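Local coordinates for putative aldehyde dehydrogenase AldY (Bacillus subtilis, PDB 4DNG), which probably oxidises aldehydes to carboxylates with NAD+ and may help protect cells against stress from ethanol and related compounds, at residues 144-149 / 171-176; 261-266 / 411-416. One frame throughout, in Å; residues are numbered along the deposited sequence.

Interaction 1 of 2, residues 144-149 / 171-176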
ATOM      1  N   LEU A 144      10.686   8.972  -3.311  1.00 64.27           N
ATOM      2  CA  LEU A 144      10.584   7.545  -2.963  1.00 67.39           C
ATOM      3  C   LEU A 144      11.838   6.807  -3.379  1.00 71.79           C
ATOM      4  O   LEU A 144      12.371   5.992  -2.618  1.00 75.68           O
ATOM      5  CB  LEU A 144       9.379   6.920  -3.642  1.00 66.28           C
ATOM      6  CG  LEU A 144       9.008   5.477  -3.351  1.00 66.19           C
ATOM      7  CD1 LEU A 144       8.966   5.137  -1.862  1.00 55.49           C
ATOM      8  CD2 LEU A 144       7.650   5.265  -3.993  1.00 67.23           C
ATOM      9  N   GLY A 145      12.300   7.116  -4.589  1.00 68.94           N
ATOM     10  CA  GLY A 145      13.480   6.489  -5.179  1.00 66.42           C
ATOM     11  C   GLY A 145      13.238   6.140  -6.642  1.00 65.86           C
ATOM     12  O   GLY A 145      12.957   7.022  -7.472  1.00 75.85           O
ATOM     13  N   VAL A 146      13.328   4.861  -6.966  1.00 56.07           N
ATOM     14  CA  VAL A 146      13.220   4.430  -8.358  1.00 55.72           C
ATOM     15  C   VAL A 146      11.886   3.758  -8.602  1.00 55.44           C
ATOM     16  O   VAL A 146      11.538   2.817  -7.901  1.00 53.27           O
ATOM     17  CB  VAL A 146      14.344   3.459  -8.744  1.00 54.36           C
ATOM     18  CG1 VAL A 146      14.140   2.964 -10.171  1.00 55.41           C
ATOM     19  CG2 VAL A 146      15.702   4.130  -8.568  1.00 57.70           C
ATOM     20  N   ILE A 147      11.162   4.238  -9.613  1.00 53.83           N
ATOM     21  CA  ILE A 147       9.805   3.781  -9.906  1.00 52.19           C
ATOM     22  C   ILE A 147       9.897   2.780 -11.063  1.00 60.21           C
ATOM     23  O   ILE A 147      10.559   3.069 -12.069  1.00 56.91           O
ATOM     24  CB  ILE A 147       8.902   4.966 -10.360  1.00 55.39           C
ATOM     25  CG1 ILE A 147       8.959   6.158  -9.381  1.00 55.11           C
ATOM     26  CG2 ILE A 147       7.466   4.519 -10.626  1.00 55.85           C
ATOM     27  CD1 ILE A 147       8.522   5.849  -7.960  1.00 54.99           C
ATOM     28  N   SER A 148       9.247   1.618 -10.904  1.00 62.23           N
ATOM     29  CA  SER A 148       9.014   0.681 -11.992  1.00 53.99           C
ATOM     30  C   SER A 148       7.615   0.882 -12.568  1.00 54.30           C
ATOM     31  O   SER A 148       6.594   0.696 -11.883  1.00 47.34           O
ATOM     32  CB  SER A 148       9.200  -0.760 -11.547  1.00 58.58           C
ATOM     33  OG  SER A 148       9.497  -1.591 -12.660  1.00 60.15           O
ATOM     34  N   SER A 149       7.583   1.231 -13.847  1.00 55.39           N
ATOM     35  CA  SER A 149       6.356   1.666 -14.515  1.00 50.97           C
ATOM     36  C   SER A 149       6.064   0.810 -15.744  1.00 52.89           C
ATOM     37  O   SER A 149       6.943   0.638 -16.589  1.00 48.05           O
ATOM     38  CB  SER A 149       6.518   3.126 -14.908  1.00 50.11           C
ATOM     39  OG  SER A 149       5.471   3.548 -15.735  1.00 62.44           O
ATOM     40  N   GLY A 171      11.184  14.050  -7.681  1.00 64.10           N
ATOM     41  CA  GLY A 171      12.587  13.702  -7.505  1.00 65.80           C
ATOM     42  C   GLY A 171      12.910  12.238  -7.645  1.00 66.51           C
ATOM     43  O   GLY A 171      13.977  11.793  -7.223  1.00 72.63           O
ATOM     44  N   ASN A 172      11.997  11.476  -8.225  1.00 65.68           N
ATOM     45  CA  ASN A 172      12.270  10.065  -8.478  1.00 71.47           C
ATOM     46  C   ASN A 172      12.889   9.868  -9.855  1.00 64.33           C
ATOM     47  O   ASN A 172      12.934  10.791 -10.664  1.00 67.43           O
ATOM     48  CB  ASN A 172      10.989   9.241  -8.362  1.00 71.45           C
ATOM     49  CG  ASN A 172      10.279   9.464  -7.052  1.00 65.11           C
ATOM     50  OD1 ASN A 172      10.765   9.033  -5.996  1.00 63.08           O
ATOM     51  ND2 ASN A 172       9.119  10.143  -7.106  1.00 55.01           N
ATOM     52  N   SER A 173      13.382   8.665 -10.094  1.00 60.08           N
ATOM     53  CA  SER A 173      13.769   8.231 -11.423  1.00 57.81           C
ATOM     54  C   SER A 173      12.823   7.105 -11.811  1.00 57.49           C
ATOM     55  O   SER A 173      12.022   6.653 -10.983  1.00 61.58           O
ATOM     56  CB  SER A 173      15.194   7.717 -11.415  1.00 56.59           C
ATOM     57  OG  SER A 173      15.241   6.461 -10.749  1.00 64.02           O
ATOM     58  N   VAL A 174      12.923   6.629 -13.049  1.00 55.70           N
ATOM     59  CA  VAL A 174      11.860   5.793 -13.620  1.00 54.39           C
ATOM     60  C   VAL A 174      12.452   4.846 -14.643  1.00 56.59           C
ATOM     61  O   VAL A 174      13.180   5.261 -15.557  1.00 58.48           O
ATOM     62  CB  VAL A 174      10.772   6.661 -14.319  1.00 54.07           C
ATOM     63  CG1 VAL A 174       9.608   5.822 -14.878  1.00 49.93           C
ATOM     64  CG2 VAL A 174      10.242   7.718 -13.364  1.00 55.32           C
ATOM     65  N   VAL A 175      12.133   3.570 -14.486  1.00 52.44           N
ATOM     66  CA  VAL A 175      12.321   2.625 -15.553  1.00 54.78           C
ATOM     67  C   VAL A 175      10.951   2.215 -16.058  1.00 58.88           C
ATOM     68  O   VAL A 175      10.120   1.681 -15.295  1.00 56.50           O
ATOM     69  CB  VAL A 175      13.102   1.423 -15.069  1.00 61.35           C
ATOM     70  CG1 VAL A 175      13.148   0.338 -16.155  1.00 58.60           C
ATOM     71  CG2 VAL A 175      14.480   1.879 -14.634  1.00 56.90           C
ATOM     72  N   HIS A 176      10.724   2.476 -17.345  1.00 57.84           N
ATOM     73  CA  HIS A 176       9.387   2.391 -17.936  1.00 52.66           C
ATOM     74  C   HIS A 176       9.325   1.426 -19.089  1.00 61.20           C
ATOM     75  O   HIS A 176      10.193   1.466 -19.985  1.00 62.71           O
ATOM     76  CB  HIS A 176       8.970   3.763 -18.417  1.00 50.22           C
ATOM     77  CG  HIS A 176       7.580   3.797 -18.976  1.00 55.22           C
ATOM     78  ND1 HIS A 176       6.505   3.424 -18.257  1.00 56.69           N
ATOM     79  CD2 HIS A 176       7.105   4.171 -20.229  1.00 49.29           C
ATOM     80  CE1 HIS A 176       5.408   3.526 -19.011  1.00 48.15           C
ATOM     81  NE2 HIS A 176       5.778   3.995 -20.215  1.00 48.01           N
TER
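Ser149 and His176 meet at one end of this strand pair: Ser149 OG lies 2.7 Å from His176 ND1, at the ring edge and near its plane, a hydrogen bond in which either partner could be the donor. The two residues are paired in the parallel register and so share a face; with Ser149 OG and His176 CG each anti to its backbone N, the hydroxyl reaches the ring edge. At the other end, Asn172 OD1 accepts from the backbone of the partner segment. The bond from Gly145 N is 2.8 Å long, nearly straight at 174° and in the carbonyl plane of the amide; Leu144 N adds a weak, bent one. Between the two ends the backbones form a parallel ladder: Ser173 N to Gly145 O, Ile147 N to Ser173 O at 2.9 Å, Val175 N to Ile147 O, and Ser149 N to Val175 O at 3.0 Å. On the face that carries Ile147 and Val174, Ile147 CG1 passes 3.8 Å from Asn172 CB; on the other, Val146 CG2 sits 3.2 Å from Ser173 OG.

A second shell fixes the polar ends. Asn172 ND2 donates to Phe468 O and Ala167 O, which sets the turn of the amide and leaves OD1 toward Gly145. His176 NE2 is bonded with Ser160 OG and Gly186 O, so both ring nitrogens have partners. Helix 156-169 packs on the face of Ile147, Val174 and His176, whereas helix 43-60 lies against Ser148, Ser173 and Val175. Gly171, with positive phi, is the C-prime residue of the Schellman motif that ends helix 156-169. The strand axes approach to 4.6 Å at 22°, and strand 135-150, helix 156-169 and strand 173-177 together make a beta-alpha-beta unit, consistent with the Rossmann-like NAD-binding domain of aldehyde dehydrogenases.

Interaction 2 of 2, residues 261-266 / 411-416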
ATOM      1  N   ALA A 261     -25.182   3.397 -14.394  1.00 74.32           N
ATOM      2  CA  ALA A 261     -26.565   3.262 -13.920  1.00 73.42           C
ATOM      3  C   ALA A 261     -27.414   4.451 -14.333  1.00 78.42           C
ATOM      4  O   ALA A 261     -27.013   5.594 -14.147  1.00 80.59           O
ATOM      5  CB  ALA A 261     -26.634   3.046 -12.411  1.00 66.03           C
ATOM      6  N   VAL A 262     -28.594   4.152 -14.874  1.00 82.92           N
ATOM      7  CA  VAL A 262     -29.523   5.141 -15.413  1.00 86.83           C
ATOM      8  C   VAL A 262     -30.854   4.999 -14.679  1.00 90.78           C
ATOM      9  O   VAL A 262     -31.663   4.104 -14.972  1.00 91.63           O
ATOM     10  CB  VAL A 262     -29.714   4.945 -16.938  1.00 82.22           C
ATOM     11  CG1 VAL A 262     -30.843   5.824 -17.477  1.00 80.31           C
ATOM     12  CG2 VAL A 262     -28.416   5.210 -17.680  1.00 72.30           C
ATOM     13  N   LEU A 263     -31.071   5.891 -13.719  1.00 88.81           N
ATOM     14  CA  LEU A 263     -32.164   5.747 -12.772  1.00 84.05           C
ATOM     15  C   LEU A 263     -33.473   6.288 -13.338  1.00 89.71           C
ATOM     16  O   LEU A 263     -33.473   6.976 -14.363  1.00 93.30           O
ATOM     17  CB  LEU A 263     -31.810   6.433 -11.444  1.00 85.70           C
ATOM     18  CG  LEU A 263     -30.467   6.162 -10.744  1.00 80.03           C
ATOM     19  CD1 LEU A 263     -30.538   6.652  -9.303  1.00 81.48           C
ATOM     20  CD2 LEU A 263     -30.060   4.697 -10.783  1.00 77.03           C
ATOM     21  N   SER A 264     -34.583   5.984 -12.659  1.00 87.66           N
ATOM     22  CA  SER A 264     -35.923   6.330 -13.141  1.00 85.53           C
ATOM     23  C   SER A 264     -36.124   7.817 -13.481  1.00 86.24           C
ATOM     24  O   SER A 264     -36.744   8.145 -14.486  1.00 86.16           O
ATOM     25  CB  SER A 264     -37.000   5.840 -12.170  1.00 85.56           C
ATOM     26  OG  SER A 264     -36.721   6.226 -10.839  1.00 87.86           O
ATOM     27  N   ASP A 265     -35.591   8.712 -12.661  1.00 89.28           N
ATOM     28  CA  ASP A 265     -35.769  10.140 -12.928  1.00 96.45           C
ATOM     29  C   ASP A 265     -34.776  10.739 -13.952  1.00 93.87           C
ATOM     30  O   ASP A 265     -34.949  11.873 -14.392  1.00 93.11           O
ATOM     31  CB  ASP A 265     -35.832  10.956 -11.623  1.00 96.49           C
ATOM     32  CG  ASP A 265     -34.585  10.815 -10.782  1.00 96.30           C
ATOM     33  OD1 ASP A 265     -33.676  10.060 -11.186  1.00 93.83           O
ATOM     34  OD2 ASP A 265     -34.521  11.455  -9.711  1.00 96.23           O
ATOM     35  N   ALA A 266     -33.756   9.977 -14.342  1.00 92.58           N
ATOM     36  CA  ALA A 266     -32.733  10.469 -15.284  1.00 96.14           C
ATOM     37  C   ALA A 266     -33.272  11.133 -16.546  1.00100.73           C
ATOM     38  O   ALA A 266     -34.349  10.788 -17.043  1.00106.82           O
ATOM     39  CB  ALA A 266     -31.804   9.344 -15.685  1.00102.21           C
ATOM     40  N   SER A 411     -17.560   4.392 -11.359  1.00 87.33           N
ATOM     41  CA  SER A 411     -18.967   4.197 -11.683  1.00 80.18           C
ATOM     42  C   SER A 411     -19.618   5.510 -12.121  1.00 77.05           C
ATOM     43  O   SER A 411     -19.107   6.607 -11.828  1.00 74.64           O
ATOM     44  CB  SER A 411     -19.690   3.623 -10.477  1.00 77.03           C
ATOM     45  OG  SER A 411     -19.486   4.467  -9.362  1.00 84.76           O
ATOM     46  N   ALA A 412     -20.748   5.389 -12.815  1.00 71.54           N
ATOM     47  CA  ALA A 412     -21.527   6.557 -13.243  1.00 75.03           C
ATOM     48  C   ALA A 412     -23.014   6.363 -12.959  1.00 76.45           C
ATOM     49  O   ALA A 412     -23.588   5.305 -13.248  1.00 79.38           O
ATOM     50  CB  ALA A 412     -21.284   6.864 -14.723  1.00 69.32           C
ATOM     51  N   VAL A 413     -23.627   7.381 -12.374  1.00 79.06           N
ATOM     52  CA  VAL A 413     -25.061   7.339 -12.057  1.00 79.49           C
ATOM     53  C   VAL A 413     -25.776   8.539 -12.675  1.00 78.01           C
ATOM     54  O   VAL A 413     -25.265   9.671 -12.654  1.00 73.04           O
ATOM     55  CB  VAL A 413     -25.341   7.172 -10.533  1.00 77.42           C
ATOM     56  CG1 VAL A 413     -24.595   8.213  -9.713  1.00 84.70           C
ATOM     57  CG2 VAL A 413     -26.836   7.225 -10.225  1.00 74.08           C
ATOM     58  N   PHE A 414     -26.938   8.262 -13.266  1.00 82.48           N
ATOM     59  CA  PHE A 414     -27.744   9.292 -13.931  1.00 86.92           C
ATOM     60  C   PHE A 414     -29.108   9.417 -13.298  1.00 90.88           C
ATOM     61  O   PHE A 414     -29.930   8.499 -13.332  1.00 97.40           O
ATOM     62  CB  PHE A 414     -27.830   9.069 -15.449  1.00 89.27           C
ATOM     63  CG  PHE A 414     -26.626   9.574 -16.196  1.00 88.53           C
ATOM     64  CD1 PHE A 414     -25.408   8.898 -16.122  1.00 88.90           C
ATOM     65  CD2 PHE A 414     -26.696  10.740 -16.953  1.00 93.25           C
ATOM     66  CE1 PHE A 414     -24.285   9.365 -16.795  1.00 93.01           C
ATOM     67  CE2 PHE A 414     -25.578  11.213 -17.634  1.00 91.21           C
ATOM     68  CZ  PHE A 414     -24.371  10.525 -17.552  1.00 93.73           C
ATOM     69  N   THR A 415     -29.321  10.569 -12.692  1.00 89.06           N
ATOM     70  CA  THR A 415     -30.546  10.853 -11.997  1.00 88.05           C
ATOM     71  C   THR A 415     -30.794  12.340 -12.061  1.00 87.18           C
ATOM     72  O   THR A 415     -29.853  13.139 -12.115  1.00 89.00           O
ATOM     73  CB  THR A 415     -30.508  10.389 -10.519  1.00 88.45           C
ATOM     74  OG1 THR A 415     -31.595  11.003  -9.793  1.00 95.18           O
ATOM     75  CG2 THR A 415     -29.194  10.775  -9.861  1.00 81.33           C
ATOM     76  N   SER A 416     -32.073  12.688 -12.064  1.00 87.43           N
ATOM     77  CA  SER A 416     -32.529  14.064 -12.019  1.00 91.00           C
ATOM     78  C   SER A 416     -32.313  14.669 -10.638  1.00 97.15           C
ATOM     79  O   SER A 416     -32.109  15.874 -10.510  1.00 95.69           O
ATOM     80  CB  SER A 416     -34.014  14.107 -12.329  1.00 88.12           C
ATOM     81  OG  SER A 416     -34.438  15.438 -12.396  1.00 91.49           O
TER
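Leu263 N donates to Phe414 O at 2.9 Å, the last rung of a parallel strand pair in the mixed sheet that also holds strands 290-296 and 432-435, consistent with the catalytic domain of aldehyde dehydrogenases. The earlier rungs run from Ala261 N to Ala412 O, 2.7 Å and nearly straight, and from Phe414 N to Ala261 O, 2.8 Å but more bent at 141°. Val262 turns its own backbone bonds to Ile294 and His296, so strand 258-262 is bonded along both edges.

Past the last rung the chain folds into a type I beta turn, Leu263 to Ala266, closed by Ala266 N to Leu263 O. The turn brings the carboxylate of Asp265 to the other segment. Its OD1 accepts from Thr415 OG1 at 2.7 Å, met on the syn side and 20° out of the carboxylate plane, and weakly from Ser416 N. The chi1 of 59°, with CG between the backbone N and the carbonyl carbon, turns the group toward these donors. OD2 has a weak bond from Asp417 N, which also donates to Thr415 OG1. An alanine at Asp265 would probably leave Thr415 OG1 and Ser416 N without this acceptor and the turn less firmly tied to residues 415-416.

Apolar atoms fill in beside the polar ones. On the face of Ala261 and Val413, Leu263 CG lies 3.8 Å from Val413 CG2, under helices 395-403 and 418-425. On the other face Phe414 packs against Ala271 and Ala274 of helix 268-281, and Ala266 CB comes 4.0 Å from Phe414 CB.

Interactions 1 and 2 are both parallel strand pairs, yet they belong to different sheets on opposite sides of the chain's centre. Their centres are 40 Å apart and their nearest atoms about 23 Å, so the two are not in contact. Both segments of interaction 1 precede those of interaction 2 in the sequence; they are 22 residues apart, joined mainly by one helix, whereas 145 residues separate those of interaction 2. Interaction 1 lies nearer the probable chemistry: the Ser149 side chain is about 11 Å from that of Glu253, a predicted active-site residue, and the side chain of Ser148 about 12 Å from that of Val235 of the inferred NAD+ site. Interaction 2 is remote from the predicted catalytic residues and the inferred NAD+ site.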